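Local coordinates for MTH396 protein (Methanothermobacter thermautotrophicus, PDB 1NXH), which is of unknown function but, as an EhaM family member, may be linked to the Eha hydrogenase of methanogens, and forms a disulfide-bonded homodimer, at residues 93-98 against 117-122; 97-102 against 110-115. All coordinates share one frame; numbering follows the deposited sequence.

Contact 1: 93-98 against 117-122; sequences EALKDE and RRRLHE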
ATOM      1  N   GLU A  93       0.673 -11.975  10.097  1.00 28.40           N
ATOM      2  CA  GLU A  93       1.859 -12.430   9.393  1.00 28.40           C
ATOM      3  C   GLU A  93       1.541 -13.661   8.562  1.00 28.40           C
ATOM      4  O   GLU A  93       1.862 -13.727   7.368  1.00 28.40           O
ATOM      5  CB  GLU A  93       2.976 -12.732  10.383  1.00 84.55           C
ATOM      6  CG  GLU A  93       4.358 -12.369   9.857  1.00 84.55           C
ATOM      7  CD  GLU A  93       4.560 -10.863   9.731  1.00 84.55           C
ATOM      8  OE1 GLU A  93       4.332 -10.148  10.731  1.00 84.55           O
ATOM      9  OE2 GLU A  93       4.953 -10.394   8.640  1.00 84.55           O
ATOM     10  N   ALA A  94       0.893 -14.631   9.198  1.00 42.09           N
ATOM     11  CA  ALA A  94       0.504 -15.865   8.525  1.00 42.09           C
ATOM     12  C   ALA A  94      -0.228 -15.539   7.241  1.00 42.09           C
ATOM     13  O   ALA A  94       0.155 -16.007   6.171  1.00 42.09           O
ATOM     14  CB  ALA A  94      -0.394 -16.681   9.421  1.00 41.76           C
ATOM     15  N   LEU A  95      -1.278 -14.729   7.365  1.00 26.96           N
ATOM     16  CA  LEU A  95      -2.096 -14.319   6.231  1.00 26.96           C
ATOM     17  C   LEU A  95      -1.283 -13.683   5.113  1.00 26.96           C
ATOM     18  O   LEU A  95      -1.480 -13.981   3.920  1.00 26.96           O
ATOM     19  CB  LEU A  95      -3.164 -13.328   6.680  1.00 17.71           C
ATOM     20  CG  LEU A  95      -4.094 -12.867   5.546  1.00 17.71           C
ATOM     21  CD1 LEU A  95      -4.837 -14.078   4.950  1.00 17.71           C
ATOM     22  CD2 LEU A  95      -5.081 -11.833   6.081  1.00 17.71           C
ATOM     23  N   LYS A  96      -0.373 -12.794   5.495  1.00 38.74           N
ATOM     24  CA  LYS A  96       0.456 -12.131   4.503  1.00 38.74           C
ATOM     25  C   LYS A  96       1.346 -13.163   3.823  1.00 38.74           C
ATOM     26  O   LYS A  96       1.621 -13.064   2.624  1.00 38.74           O
ATOM     27  CB  LYS A  96       1.281 -11.028   5.171  1.00 38.56           C
ATOM     28  CG  LYS A  96       0.437  -9.805   5.550  1.00 38.56           C
ATOM     29  CD  LYS A  96       0.942  -9.100   6.809  1.00 38.56           C
ATOM     30  CE  LYS A  96       2.279  -8.387   6.577  1.00 38.56           C
ATOM     31  NZ  LYS A  96       2.838  -7.819   7.845  1.00 38.56           N
ATOM     32  N   ASP A  97       1.768 -14.172   4.583  1.00 25.52           N
ATOM     33  CA  ASP A  97       2.623 -15.213   4.036  1.00 25.52           C
ATOM     34  C   ASP A  97       1.946 -15.946   2.892  1.00 25.52           C
ATOM     35  O   ASP A  97       2.420 -15.927   1.747  1.00 25.52           O
ATOM     36  CB  ASP A  97       3.003 -16.222   5.113  1.00 54.29           C
ATOM     37  CG  ASP A  97       3.967 -15.652   6.121  1.00 54.29           C
ATOM     38  OD1 ASP A  97       4.774 -14.785   5.730  1.00 54.29           O
ATOM     39  OD2 ASP A  97       3.934 -16.076   7.295  1.00 54.29           O
ATOM     40  N   GLU A  98       0.835 -16.598   3.217  1.00 30.21           N
ATOM     41  CA  GLU A  98       0.076 -17.359   2.239  1.00 30.21           C
ATOM     42  C   GLU A  98      -0.353 -16.580   1.014  1.00 30.21           C
ATOM     43  O   GLU A  98      -0.289 -17.121  -0.090  1.00 30.21           O
ATOM     44  CB  GLU A  98      -1.146 -17.982   2.891  1.00 80.09           C
ATOM     45  CG  GLU A  98      -1.727 -17.170   3.998  1.00 80.09           C
ATOM     46  CD  GLU A  98      -2.785 -17.944   4.719  1.00 80.09           C
ATOM     47  OE1 GLU A  98      -2.575 -19.161   4.912  1.00 80.09           O
ATOM     48  OE2 GLU A  98      -3.819 -17.351   5.094  1.00 80.09           O
ATOM     49  N   ARG A 117      -8.735 -10.940   1.245  1.00 31.33           N
ATOM     50  CA  ARG A 117      -9.838 -10.197   1.814  1.00 31.33           C
ATOM     51  C   ARG A 117     -10.722 -11.268   2.450  1.00 31.33           C
ATOM     52  O   ARG A 117     -11.134 -11.156   3.611  1.00 31.33           O
ATOM     53  CB  ARG A 117     -10.588  -9.482   0.699  1.00 65.23           C
ATOM     54  CG  ARG A 117     -11.525  -8.412   1.173  1.00 65.23           C
ATOM     55  CD  ARG A 117     -10.909  -7.071   0.941  1.00 65.23           C
ATOM     56  NE  ARG A 117     -10.554  -6.924  -0.466  1.00 65.23           N
ATOM     57  CZ  ARG A 117      -9.973  -5.845  -0.997  1.00 65.23           C
ATOM     58  NH1 ARG A 117      -9.668  -4.788  -0.240  1.00 65.23           N
ATOM     59  NH2 ARG A 117      -9.694  -5.828  -2.301  1.00 65.23           N
ATOM     60  N   ARG A 118     -10.986 -12.321   1.677  1.00 40.36           N
ATOM     61  CA  ARG A 118     -11.804 -13.439   2.141  1.00 40.36           C
ATOM     62  C   ARG A 118     -11.287 -14.058   3.445  1.00 40.36           C
ATOM     63  O   ARG A 118     -11.986 -14.042   4.467  1.00 40.36           O
ATOM     64  CB  ARG A 118     -11.902 -14.529   1.055  1.00 64.14           C
ATOM     65  CG  ARG A 118     -12.931 -14.235  -0.054  1.00 64.14           C
ATOM     66  CD  ARG A 118     -13.394 -15.500  -0.813  1.00 64.14           C
ATOM     67  NE  ARG A 118     -12.426 -15.996  -1.800  1.00 64.14           N
ATOM     68  CZ  ARG A 118     -12.136 -15.398  -2.958  1.00 64.14           C
ATOM     69  NH1 ARG A 118     -12.737 -14.263  -3.304  1.00 64.14           N
ATOM     70  NH2 ARG A 118     -11.231 -15.932  -3.771  1.00 64.14           N
ATOM     71  N   ARG A 119     -10.069 -14.597   3.420  1.00 51.46           N
ATOM     72  CA  ARG A 119      -9.538 -15.217   4.621  1.00 51.46           C
ATOM     73  C   ARG A 119      -9.488 -14.228   5.779  1.00 51.46           C
ATOM     74  O   ARG A 119      -9.530 -14.627   6.936  1.00 51.46           O
ATOM     75  CB  ARG A 119      -8.161 -15.822   4.364  1.00 71.37           C
ATOM     76  CG  ARG A 119      -7.939 -17.102   5.191  1.00 71.37           C
ATOM     77  CD  ARG A 119      -6.683 -17.847   4.768  1.00 71.37           C
ATOM     78  NE  ARG A 119      -6.523 -17.819   3.313  1.00 71.37           N
ATOM     79  CZ  ARG A 119      -5.588 -18.485   2.634  1.00 71.37           C
ATOM     80  NH1 ARG A 119      -4.712 -19.249   3.274  1.00 71.37           N
ATOM     81  NH2 ARG A 119      -5.524 -18.380   1.308  1.00 71.37           N
ATOM     82  N   LEU A 120      -9.413 -12.939   5.465  1.00 52.11           N
ATOM     83  CA  LEU A 120      -9.390 -11.909   6.497  1.00 52.11           C
ATOM     84  C   LEU A 120     -10.730 -11.894   7.198  1.00 52.11           C
ATOM     85  O   LEU A 120     -10.810 -12.093   8.412  1.00 52.11           O
ATOM     86  CB  LEU A 120      -9.151 -10.526   5.893  1.00 31.70           C
ATOM     87  CG  LEU A 120      -9.301  -9.404   6.935  1.00 31.70           C
ATOM     88  CD1 LEU A 120      -8.248  -9.591   7.997  1.00 31.70           C
ATOM     89  CD2 LEU A 120      -9.163  -8.025   6.302  1.00 31.70           C
ATOM     90  N   HIS A 121     -11.778 -11.627   6.419  1.00 47.77           N
ATOM     91  CA  HIS A 121     -13.149 -11.593   6.931  1.00 47.77           C
ATOM     92  C   HIS A 121     -13.342 -12.794   7.830  1.00 47.77           C
ATOM     93  O   HIS A 121     -13.906 -12.701   8.922  1.00 47.77           O
ATOM     94  CB  HIS A 121     -14.154 -11.658   5.778  1.00 98.30           C
ATOM     95  CG  HIS A 121     -14.294 -10.374   5.028  1.00 98.30           C
ATOM     96  ND1 HIS A 121     -14.851  -9.243   5.587  1.00 98.30           N
ATOM     97  CD2 HIS A 121     -13.918 -10.025   3.775  1.00 98.30           C
ATOM     98  CE1 HIS A 121     -14.810  -8.253   4.712  1.00 98.30           C
ATOM     99  NE2 HIS A 121     -14.249  -8.702   3.604  1.00 98.30           N
ATOM    100  N   GLU A 122     -12.852 -13.928   7.350  1.00 57.22           N
ATOM    101  CA  GLU A 122     -12.937 -15.170   8.088  1.00 57.22           C
ATOM    102  C   GLU A 122     -12.411 -14.914   9.490  1.00 57.22           C
ATOM    103  O   GLU A 122     -13.139 -15.028  10.474  1.00 57.22           O
ATOM    104  CB  GLU A 122     -12.087 -16.217   7.385  1.00 71.19           C
ATOM    105  CG  GLU A 122     -12.382 -17.628   7.787  1.00 71.19           C
ATOM    106  CD  GLU A 122     -12.227 -18.563   6.616  1.00 71.19           C
ATOM    107  OE1 GLU A 122     -11.189 -18.451   5.931  1.00 71.19           O
ATOM    108  OE2 GLU A 122     -13.134 -19.394   6.374  1.00 71.19           O
TER
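L95 swings CG anti to its backbone N (chi1 -179°), and this carries both methyl branches across to helix 109-124. CD1 of L95 lies 3.8 Å from CB of R119. CD2 of L95 comes within 4.3 Å of CB of L120. L95 and R119 run past each other in opposite directions, so the leucine meets the arginine at its root, at CB, and not at its charged end. A bend at chi3 of R119 turns the guanidinium toward E98, whose chain is extended beyond CG. E98 and R119 form a salt bridge through OE1 and NH1. As modelled, the carboxylate and guanidinium planes are 59° apart, but NH1 sits too close to its neighbour for the detail of the bridge to be relied on. The same guanidinium also binds E115 through NH2, one turn back on its own helix. L95 and L120 are buried; L75 packs on L95, and L80 and I87 on L120. E31 of the second subunit also packs on L120. The segment axes approach to 10.7 Å with an angle of 158° between their directions. Leucines on the inner side and a charged pair toward the outside are typical of an antiparallel helical hairpin.

Contact 2: 97-102 against 110-115; sequences DEITEL and SEALSE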
ATOM      1  N   ASP A  97       1.768 -14.172   4.583  1.00 25.52           N
ATOM      2  CA  ASP A  97       2.623 -15.213   4.036  1.00 25.52           C
ATOM      3  C   ASP A  97       1.946 -15.946   2.892  1.00 25.52           C
ATOM      4  O   ASP A  97       2.420 -15.927   1.747  1.00 25.52           O
ATOM      5  CB  ASP A  97       3.003 -16.222   5.113  1.00 54.29           C
ATOM      6  CG  ASP A  97       3.967 -15.652   6.121  1.00 54.29           C
ATOM      7  OD1 ASP A  97       4.774 -14.785   5.730  1.00 54.29           O
ATOM      8  OD2 ASP A  97       3.934 -16.076   7.295  1.00 54.29           O
ATOM      9  N   GLU A  98       0.835 -16.598   3.217  1.00 30.21           N
ATOM     10  CA  GLU A  98       0.076 -17.359   2.239  1.00 30.21           C
ATOM     11  C   GLU A  98      -0.353 -16.580   1.014  1.00 30.21           C
ATOM     12  O   GLU A  98      -0.289 -17.121  -0.090  1.00 30.21           O
ATOM     13  CB  GLU A  98      -1.146 -17.982   2.891  1.00 80.09           C
ATOM     14  CG  GLU A  98      -1.727 -17.170   3.998  1.00 80.09           C
ATOM     15  CD  GLU A  98      -2.785 -17.944   4.719  1.00 80.09           C
ATOM     16  OE1 GLU A  98      -2.575 -19.161   4.912  1.00 80.09           O
ATOM     17  OE2 GLU A  98      -3.819 -17.351   5.094  1.00 80.09           O
ATOM     18  N   ILE A  99      -0.799 -15.333   1.181  1.00 27.60           N
ATOM     19  CA  ILE A  99      -1.207 -14.552   0.011  1.00 27.60           C
ATOM     20  C   ILE A  99       0.026 -14.278  -0.830  1.00 27.60           C
ATOM     21  O   ILE A  99       0.002 -14.413  -2.051  1.00 27.60           O
ATOM     22  CB  ILE A  99      -1.828 -13.175   0.362  1.00 22.50           C
ATOM     23  CG1 ILE A  99      -2.940 -13.325   1.408  1.00 22.50           C
ATOM     24  CG2 ILE A  99      -2.394 -12.518  -0.922  1.00 22.50           C
ATOM     25  CD1 ILE A  99      -4.162 -14.059   0.911  1.00 22.50           C
ATOM     26  N   THR A 100       1.098 -13.877  -0.167  1.00 24.62           N
ATOM     27  CA  THR A 100       2.341 -13.604  -0.856  1.00 24.62           C
ATOM     28  C   THR A 100       2.810 -14.870  -1.560  1.00 24.62           C
ATOM     29  O   THR A 100       3.257 -14.849  -2.711  1.00 24.62           O
ATOM     30  CB  THR A 100       3.384 -13.131   0.143  1.00 17.29           C
ATOM     31  OG1 THR A 100       3.070 -11.789   0.521  1.00 17.29           O
ATOM     32  CG2 THR A 100       4.785 -13.195  -0.447  1.00 17.29           C
ATOM     33  N   GLU A 101       2.688 -15.984  -0.862  1.00 40.96           N
ATOM     34  CA  GLU A 101       3.087 -17.249  -1.437  1.00 40.96           C
ATOM     35  C   GLU A 101       2.422 -17.369  -2.803  1.00 40.96           C
ATOM     36  O   GLU A 101       3.057 -17.714  -3.803  1.00 40.96           O
ATOM     37  CB  GLU A 101       2.638 -18.392  -0.531  1.00 66.88           C
ATOM     38  CG  GLU A 101       3.294 -19.715  -0.858  1.00 66.88           C
ATOM     39  CD  GLU A 101       3.166 -20.726   0.267  1.00 66.88           C
ATOM     40  OE1 GLU A 101       3.655 -20.458   1.390  1.00 66.88           O
ATOM     41  OE2 GLU A 101       2.572 -21.797   0.027  1.00 66.88           O
ATOM     42  N   LEU A 102       1.132 -17.060  -2.830  1.00 42.46           N
ATOM     43  CA  LEU A 102       0.348 -17.130  -4.045  1.00 42.46           C
ATOM     44  C   LEU A 102       0.861 -16.235  -5.147  1.00 42.46           C
ATOM     45  O   LEU A 102       1.266 -16.705  -6.214  1.00 42.46           O
ATOM     46  CB  LEU A 102      -1.091 -16.748  -3.748  1.00 43.99           C
ATOM     47  CG  LEU A 102      -1.972 -17.880  -3.262  1.00 43.99           C
ATOM     48  CD1 LEU A 102      -3.305 -17.334  -2.782  1.00 43.99           C
ATOM     49  CD2 LEU A 102      -2.176 -18.848  -4.404  1.00 43.99           C
ATOM     50  N   SER A 110      -4.279  -8.666  -7.995  1.00 29.60           N
ATOM     51  CA  SER A 110      -5.679  -8.325  -7.965  1.00 29.60           C
ATOM     52  C   SER A 110      -6.434  -9.505  -7.406  1.00 29.60           C
ATOM     53  O   SER A 110      -6.987  -9.450  -6.305  1.00 29.60           O
ATOM     54  CB  SER A 110      -6.157  -8.049  -9.380  1.00 68.66           C
ATOM     55  OG  SER A 110      -5.049  -7.833 -10.232  1.00 68.66           O
ATOM     56  N   GLU A 111      -6.445 -10.589  -8.166  1.00 40.31           N
ATOM     57  CA  GLU A 111      -7.154 -11.777  -7.739  1.00 40.31           C
ATOM     58  C   GLU A 111      -6.700 -12.251  -6.366  1.00 40.31           C
ATOM     59  O   GLU A 111      -7.532 -12.554  -5.520  1.00 40.31           O
ATOM     60  CB  GLU A 111      -6.969 -12.878  -8.777  1.00 97.82           C
ATOM     61  CG  GLU A 111      -7.498 -12.486 -10.154  1.00 97.82           C
ATOM     62  CD  GLU A 111      -7.011 -13.411 -11.256  1.00 97.82           C
ATOM     63  OE1 GLU A 111      -7.098 -14.644 -11.069  1.00 97.82           O
ATOM     64  OE2 GLU A 111      -6.548 -12.907 -12.306  1.00 97.82           O
ATOM     65  N   ALA A 112      -5.388 -12.292  -6.136  1.00 49.82           N
ATOM     66  CA  ALA A 112      -4.837 -12.745  -4.856  1.00 49.82           C
ATOM     67  C   ALA A 112      -5.315 -11.921  -3.653  1.00 49.82           C
ATOM     68  O   ALA A 112      -5.601 -12.467  -2.584  1.00 49.82           O
ATOM     69  CB  ALA A 112      -3.314 -12.737  -4.917  1.00 11.00           C
ATOM     70  N   LEU A 113      -5.399 -10.607  -3.826  1.00 47.06           N
ATOM     71  CA  LEU A 113      -5.841  -9.726  -2.753  1.00 47.06           C
ATOM     72  C   LEU A 113      -7.273 -10.081  -2.344  1.00 47.06           C
ATOM     73  O   LEU A 113      -7.616 -10.072  -1.157  1.00 47.06           O
ATOM     74  CB  LEU A 113      -5.782  -8.265  -3.215  1.00 14.07           C
ATOM     75  CG  LEU A 113      -5.587  -7.196  -2.136  1.00 14.07           C
ATOM     76  CD1 LEU A 113      -5.776  -5.840  -2.741  1.00 14.07           C
ATOM     77  CD2 LEU A 113      -6.582  -7.376  -1.000  1.00 14.07           C
ATOM     78  N   SER A 114      -8.108 -10.388  -3.335  1.00 41.51           N
ATOM     79  CA  SER A 114      -9.499 -10.739  -3.086  1.00 41.51           C
ATOM     80  C   SER A 114      -9.565 -11.925  -2.146  1.00 41.51           C
ATOM     81  O   SER A 114     -10.321 -11.910  -1.176  1.00 41.51           O
ATOM     82  CB  SER A 114     -10.200 -11.072  -4.399  1.00 40.00           C
ATOM     83  OG  SER A 114     -10.147  -9.968  -5.285  1.00 40.00           O
ATOM     84  N   GLU A 115      -8.759 -12.943  -2.429  1.00 33.49           N
ATOM     85  CA  GLU A 115      -8.714 -14.146  -1.604  1.00 33.49           C
ATOM     86  C   GLU A 115      -8.248 -13.786  -0.191  1.00 33.49           C
ATOM     87  O   GLU A 115      -8.705 -14.373   0.799  1.00 33.49           O
ATOM     88  CB  GLU A 115      -7.760 -15.174  -2.223  1.00106.39           C
ATOM     89  CG  GLU A 115      -8.383 -16.539  -2.488  1.00106.39           C
ATOM     90  CD  GLU A 115      -8.907 -17.203  -1.223  1.00106.39           C
ATOM     91  OE1 GLU A 115      -8.135 -17.305  -0.243  1.00106.39           O
ATOM     92  OE2 GLU A 115     -10.084 -17.631  -1.209  1.00106.39           O
TER
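I99 packs on A112 where the two arms of an antiparallel helical hairpin approach their turn. The CA atoms of I99 and A112 are 6.3 Å apart, a close approach that the small alanine side chain allows. I99 and A112 both point toward the facing helix. From CB of I99 the chain splits. The CG2 branch stands anti to the backbone N and reaches the A112 backbone: CG2 of I99 is 3.6 Å from O of A112, a van der Waals contact with no hydrogen bond. CG2 also meets the methyl of A112, with 4.1 Å between CG2 of I99 and CB of A112. The other branch leaves through CG1, beside the backbone N, and ends at CD1. This tip also approaches O of A112. CD1 of I99 lies 4.2 Å from C of E115. Both I99 branches thus rest largely on main chain. L71 of helix 63-74 also touches I99. L102 also points toward the other arm but makes no close contact with it; R107 of the connecting loop touches both L102 and A112. E115 also points toward helix 89-104, but its carboxylate is held within its own helix: OE2 of E115 pairs with NE of R118.

In the fold
Both contacts join helix 89-104 to helix 109-124 and lie on the same side of the chain's centre, with their own centres about 8 Å apart. Contact 2 is nearer the loop between the helices and nearer the middle of the chain. It is buried and is made by an isoleucine resting on an alanine and on main chain, with no charged pair across it. Neither of its segments touches the second subunit. Contact 1 lies further from the turn. It is partly buried, mixes leucines with a charged pair, and has the second subunit beside it. D97 and E98 belong to both ranges, but E98 reaches across only in contact 1. R119 pairs with acids of both helices, though its E98 side is less sure.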